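Local atomic coordinates of periplasmic beta-glucosidase (PDB entry 6R5T), a protein that probably hydrolyses terminal, non-reducing beta-D-glucosyl residues of beta-glucosides in the periplasm of Pseudomonas aeruginosa, releasing beta-D-glucose. Residues A[706-718]-A[722-733]. The protein carries 1 engineered substitution. Sequence-based numbering, arbitrary orientation.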
loop_
_atom_site.group_PDB
_atom_site.type_symbol
_atom_site.label_atom_id
_atom_site.label_comp_id
_atom_site.label_asym_id
_atom_site.label_seq_id
_atom_site.Cartn_x
_atom_site.Cartn_y
_atom_site.Cartn_z
ATOM N N ARG A 706 16.375 -18.007 -8.596
ATOM C CA ARG A 706 16.454 -19.063 -9.619
ATOM C C ARG A 706 15.144 -19.073 -10.388
ATOM O O ARG A 706 14.065 -19.066 -9.746
ATOM C CB ARG A 706 16.685 -20.411 -8.948
ATOM C CG ARG A 706 17.995 -20.425 -8.183
ATOM C CD ARG A 706 18.503 -21.823 -7.942
ATOM N NE ARG A 706 19.093 -21.902 -6.613
ATOM C CZ ARG A 706 18.423 -22.151 -5.489
ATOM N NH1 ARG A 706 19.070 -22.197 -4.334
ATOM N NH2 ARG A 706 17.117 -22.347 -5.516
ATOM N N HIS A 707 15.222 -19.127 -11.703
ATOM C CA HIS A 707 14.044 -19.159 -12.595
ATOM C C HIS A 707 13.667 -20.599 -12.934
ATOM O O HIS A 707 14.282 -21.133 -13.878
ATOM C CB HIS A 707 14.317 -18.359 -13.845
ATOM C CG HIS A 707 13.088 -17.914 -14.548
ATOM N ND1 HIS A 707 12.963 -18.032 -15.918
ATOM C CD2 HIS A 707 11.918 -17.395 -14.101
ATOM C CE1 HIS A 707 11.800 -17.534 -16.302
ATOM N NE2 HIS A 707 11.139 -17.131 -15.198
ATOM N N THR A 708 12.711 -21.158 -12.181
ATOM C CA THR A 708 12.479 -22.612 -12.004
ATOM C C THR A 708 11.041 -22.951 -12.418
ATOM O O THR A 708 10.145 -22.143 -12.134
ATOM C CB THR A 708 12.835 -23.022 -10.566
ATOM O OG1 THR A 708 12.518 -24.392 -10.325
ATOM C CG2 THR A 708 12.137 -22.224 -9.481
ATOM N N ALA A 709 10.819 -24.086 -13.075
ATOM C CA ALA A 709 9.480 -24.712 -13.123
ATOM C C ALA A 709 9.575 -26.014 -12.353
ATOM O O ALA A 709 10.420 -26.850 -12.723
ATOM C CB ALA A 709 9.006 -24.924 -14.529
ATOM N N GLU A 710 8.794 -26.177 -11.296
ATOM C CA GLU A 710 8.889 -27.354 -10.424
ATOM C C GLU A 710 7.902 -28.415 -10.884
ATOM O O GLU A 710 6.751 -28.120 -11.235
ATOM C CB GLU A 710 8.645 -26.961 -8.975
ATOM C CG GLU A 710 9.631 -25.912 -8.509
ATOM C CD GLU A 710 9.319 -25.301 -7.165
ATOM O OE1 GLU A 710 8.132 -25.158 -6.841
ATOM O OE2 GLU A 710 10.283 -25.001 -6.443
ATOM N N PRO A 711 8.308 -29.706 -10.873
ATOM C CA PRO A 711 7.363 -30.753 -11.209
ATOM C C PRO A 711 6.183 -30.734 -10.243
ATOM O O PRO A 711 6.318 -30.321 -9.079
ATOM C CB PRO A 711 8.174 -32.061 -11.060
ATOM C CG PRO A 711 9.326 -31.683 -10.101
ATOM C CD PRO A 711 9.591 -30.214 -10.329
ATOM N N GLY A 712 5.039 -31.191 -10.719
ATOM C CA GLY A 712 3.789 -31.189 -9.962
ATOM C C GLY A 712 2.619 -30.660 -10.757
ATOM O O GLY A 712 2.697 -30.470 -11.990
ATOM N N GLU A 713 1.531 -30.416 -10.027
ATOM C CA GLU A 713 0.264 -30.036 -10.624
ATOM C C GLU A 713 0.333 -28.598 -11.148
ATOM O O GLU A 713 0.896 -27.716 -10.467
ATOM C CB GLU A 713 -0.859 -30.115 -9.586
ATOM C CG GLU A 713 -2.229 -29.851 -10.183
ATOM C CD GLU A 713 -3.362 -29.890 -9.172
ATOM O OE1 GLU A 713 -3.047 -29.984 -7.955
ATOM O OE2 GLU A 713 -4.542 -29.848 -9.594
ATOM N N PHE A 714 -0.291 -28.363 -12.283
ATOM C CA PHE A 714 -0.697 -27.009 -12.729
ATOM C C PHE A 714 -2.173 -27.048 -13.040
ATOM O O PHE A 714 -2.661 -28.038 -13.606
ATOM C CB PHE A 714 0.104 -26.573 -13.941
ATOM C CG PHE A 714 1.533 -26.308 -13.611
ATOM C CD1 PHE A 714 2.455 -27.338 -13.617
ATOM C CD2 PHE A 714 1.966 -25.049 -13.238
ATOM C CE1 PHE A 714 3.767 -27.098 -13.279
ATOM C CE2 PHE A 714 3.282 -24.823 -12.851
ATOM C CZ PHE A 714 4.189 -25.848 -12.892
ATOM N N LYS A 715 -2.869 -25.968 -12.717
ATOM C CA LYS A 715 -4.300 -25.834 -13.021
ATOM C C LYS A 715 -4.404 -24.817 -14.138
ATOM O O LYS A 715 -3.776 -23.729 -14.069
ATOM C CB LYS A 715 -5.111 -25.361 -11.802
ATOM C CG LYS A 715 -5.078 -26.305 -10.629
ATOM C CD LYS A 715 -6.000 -25.854 -9.492
ATOM C CE LYS A 715 -6.480 -27.077 -8.739
ATOM N NZ LYS A 715 -7.305 -26.718 -7.565
ATOM N N VAL A 716 -5.163 -25.160 -15.157
ATOM C CA VAL A 716 -5.419 -24.347 -16.356
ATOM C C VAL A 716 -6.853 -23.876 -16.263
ATOM O O VAL A 716 -7.754 -24.711 -16.157
ATOM C CB VAL A 716 -5.179 -25.148 -17.653
ATOM C CG1 VAL A 716 -5.455 -24.260 -18.841
ATOM C CG2 VAL A 716 -3.767 -25.708 -17.709
ATOM N N PHE A 717 -7.070 -22.562 -16.249
ATOM C CA PHE A 717 -8.416 -21.952 -16.156
ATOM C C PHE A 717 -8.717 -21.232 -17.456
ATOM O O PHE A 717 -7.824 -20.569 -18.013
ATOM C CB PHE A 717 -8.524 -20.892 -15.077
ATOM C CG PHE A 717 -8.180 -21.345 -13.705
ATOM C CD1 PHE A 717 -6.865 -21.443 -13.327
ATOM C CD2 PHE A 717 -9.185 -21.603 -12.788
ATOM C CE1 PHE A 717 -6.578 -21.800 -12.032
ATOM C CE2 PHE A 717 -8.880 -22.001 -11.499
ATOM C CZ PHE A 717 -7.564 -22.137 -11.147
ATOM N N VAL A 718 -9.911 -21.440 -17.988
ATOM C CA VAL A 718 -10.379 -20.661 -19.147
ATOM C C VAL A 718 -11.717 -20.036 -18.829
ATOM O O VAL A 718 -12.530 -20.651 -18.123
ATOM C CB VAL A 718 -10.407 -21.535 -20.423
ATOM C CG1 VAL A 718 -10.985 -20.754 -21.560
ATOM C CG2 VAL A 718 -8.988 -21.991 -20.761
ATOM N N SER A 722 -11.640 -13.125 -15.390
ATOM C CA SER A 722 -10.828 -13.786 -14.353
ATOM C C SER A 722 -11.683 -14.391 -13.240
ATOM O O SER A 722 -11.138 -15.242 -12.488
ATOM C CB SER A 722 -9.789 -12.854 -13.834
ATOM O OG SER A 722 -10.347 -11.796 -13.078
ATOM N N ALA A 723 -12.929 -13.970 -13.089
ATOM C CA ALA A 723 -13.841 -14.487 -12.044
ATOM C C ALA A 723 -14.735 -15.632 -12.521
ATOM O O ALA A 723 -15.343 -16.275 -11.639
ATOM C CB ALA A 723 -14.704 -13.369 -11.551
ATOM N N GLN A 724 -14.943 -15.796 -13.814
ATOM C CA GLN A 724 -15.947 -16.747 -14.388
ATOM C C GLN A 724 -15.184 -17.788 -15.201
ATOM O O GLN A 724 -15.203 -17.754 -16.427
ATOM C CB GLN A 724 -16.993 -16.031 -15.234
ATOM C CG GLN A 724 -17.765 -15.001 -14.418
ATOM C CD GLN A 724 -18.945 -14.476 -15.196
ATOM O OE1 GLN A 724 -20.034 -15.063 -15.164
ATOM N NE2 GLN A 724 -18.724 -13.405 -15.958
ATOM N N THR A 725 -14.488 -18.677 -14.525
ATOM C CA THR A 725 -13.644 -19.678 -15.205
ATOM C C THR A 725 -13.987 -21.088 -14.743
ATOM O O THR A 725 -14.788 -21.292 -13.764
ATOM C CB THR A 725 -12.157 -19.450 -14.911
ATOM O OG1 THR A 725 -11.919 -19.588 -13.512
ATOM C CG2 THR A 725 -11.653 -18.094 -15.364
ATOM N N GLU A 726 -13.427 -22.039 -15.465
ATOM C CA GLU A 726 -13.355 -23.427 -14.954
ATOM C C GLU A 726 -11.951 -23.929 -15.216
ATOM O O GLU A 726 -11.231 -23.357 -16.101
ATOM C CB GLU A 726 -14.398 -24.311 -15.599
ATOM C CG GLU A 726 -14.189 -24.494 -17.063
ATOM C CD GLU A 726 -15.413 -25.054 -17.754
ATOM O OE1 GLU A 726 -16.516 -24.521 -17.510
ATOM O OE2 GLU A 726 -15.219 -25.949 -18.588
ATOM N N SER A 727 -11.584 -24.974 -14.472
ATOM C CA SER A 727 -10.206 -25.489 -14.567
ATOM C C SER A 727 -10.106 -26.967 -14.888
ATOM O O SER A 727 -11.045 -27.745 -14.632
ATOM C CB SER A 727 -9.392 -25.143 -13.381
ATOM O OG SER A 727 -9.756 -25.866 -12.262
ATOM N N ARG A 728 -8.988 -27.298 -15.515
ATOM C CA ARG A 728 -8.507 -28.701 -15.603
ATOM C C ARG A 728 -7.046 -28.718 -15.205
ATOM O O ARG A 728 -6.353 -27.700 -15.387
ATOM C CB ARG A 728 -8.584 -29.214 -17.035
ATOM C CG ARG A 728 -9.990 -29.216 -17.605
ATOM C CD ARG A 728 -10.858 -30.191 -16.881
ATOM N NE ARG A 728 -10.812 -31.480 -17.517
ATOM C CZ ARG A 728 -11.525 -32.532 -17.093
ATOM N NH1 ARG A 728 -11.460 -33.690 -17.735
ATOM N NH2 ARG A 728 -12.283 -32.429 -16.015
ATOM N N SER A 729 -6.578 -29.858 -14.719
ATOM C CA SER A 729 -5.199 -29.958 -14.219
ATOM C C SER A 729 -4.334 -30.838 -15.118
ATOM O O SER A 729 -4.854 -31.749 -15.748
ATOM C CB SER A 729 -5.164 -30.460 -12.812
ATOM O OG SER A 729 -5.764 -29.472 -11.982
ATOM N N PHE A 730 -3.049 -30.553 -15.118
ATOM C CA PHE A 730 -2.053 -31.501 -15.654
ATOM C C PHE A 730 -0.887 -31.556 -14.682
ATOM O O PHE A 730 -0.754 -30.731 -13.781
ATOM C CB PHE A 730 -1.630 -31.127 -17.064
ATOM C CG PHE A 730 -0.785 -29.883 -17.150
ATOM C CD1 PHE A 730 -1.391 -28.644 -17.267
ATOM C CD2 PHE A 730 0.594 -29.941 -17.142
ATOM C CE1 PHE A 730 -0.630 -27.497 -17.347
ATOM C CE2 PHE A 730 1.352 -28.789 -17.211
ATOM C CZ PHE A 730 0.726 -27.565 -17.321
ATOM N N THR A 731 -0.024 -32.535 -14.878
ATOM C CA THR A 731 1.192 -32.687 -14.087
ATOM C C THR A 731 2.419 -32.486 -14.968
ATOM O O THR A 731 2.532 -33.115 -16.020
ATOM C CB THR A 731 1.238 -34.074 -13.448
ATOM O OG1 THR A 731 0.114 -34.232 -12.596
ATOM C CG2 THR A 731 2.490 -34.267 -12.638
ATOM N N LEU A 732 3.300 -31.581 -14.559
ATOM C CA LEU A 732 4.632 -31.431 -15.185
ATOM C C LEU A 732 5.522 -32.504 -14.575
ATOM O O LEU A 732 5.599 -32.603 -13.320
ATOM C CB LEU A 732 5.205 -30.046 -14.881
ATOM C CG LEU A 732 6.566 -29.736 -15.478
ATOM C CD1 LEU A 732 6.479 -29.698 -17.001
ATOM C CD2 LEU A 732 7.100 -28.420 -14.936
ATOM N N LEU A 733 6.219 -33.250 -15.434
ATOM C CA LEU A 733 7.136 -34.342 -14.990
ATOM C C LEU A 733 8.527 -33.792 -14.608
ATOM O O LEU A 733 8.859 -32.728 -15.157
ATOM C CB LEU A 733 7.225 -35.361 -16.131
ATOM C CG LEU A 733 5.887 -35.970 -16.543
ATOM C CD1 LEU A 733 5.994 -36.853 -17.790
ATOM C CD2 LEU A 733 5.252 -36.725 -15.393
#
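Phe730 receives the CB of Phe714 over one face of its ring, a CH-pi contact with CB 3.9 Å from the ring centroid, while CG2 of Val716 meets the ring edge in its plane, 3.6 Å from Phe730 CE1. With CG of Phe730 set between its backbone N and carbonyl carbon (chi1 71°), the ring leans across the neighbouring strand and reaches both residues. The Phe714 and Phe730 rings are tilted by just 21° but slid so far apart that they barely overlap; at the edge of the Phe714 ring CE1 touches Leu732 CB at 3.7 Å. On this largely apolar face Leu631 adjoins Phe730 and Leu732, and Phe714 packs on Asp661, which with Val663 binds the magnesium ion.

The other face of the sheet is more polar. CB of Ser727 sits over one face of the Phe717 ring, 3.9 Å from its centroid, and Lys671 adds a cation-pi contact to the same ring. Farther along, Glu713 stretches its extended chain diagonally to Ser729, whose OG donates a 2.7 Å hydrogen bond to the anti lone pair of Glu713 OE2. CG of Lys715 packs against the same hydroxyl at 3.5 Å, but the amine leads away.

Between the two faces the backbones form a regular antiparallel ladder. Gly712–Leu732, Phe714–Phe730, Val716–Arg728 and Val718–Glu726 are the hydrogen-bonded pairs, each joined by two bonds; Phe714 N to Phe730 O, at 2.8 Å and 171°, is nearly straight. Strand 651-660 flanks 712-719 on its far side, and 630-631 flanks 725-732. With side chains alternating between a largely apolar face, whose charged members are Glu726 and Arg728, and a more polar one, the arrangement is the C-terminal beta hairpin of the fibronectin type III-like domain of this family 3 glycoside hydrolase.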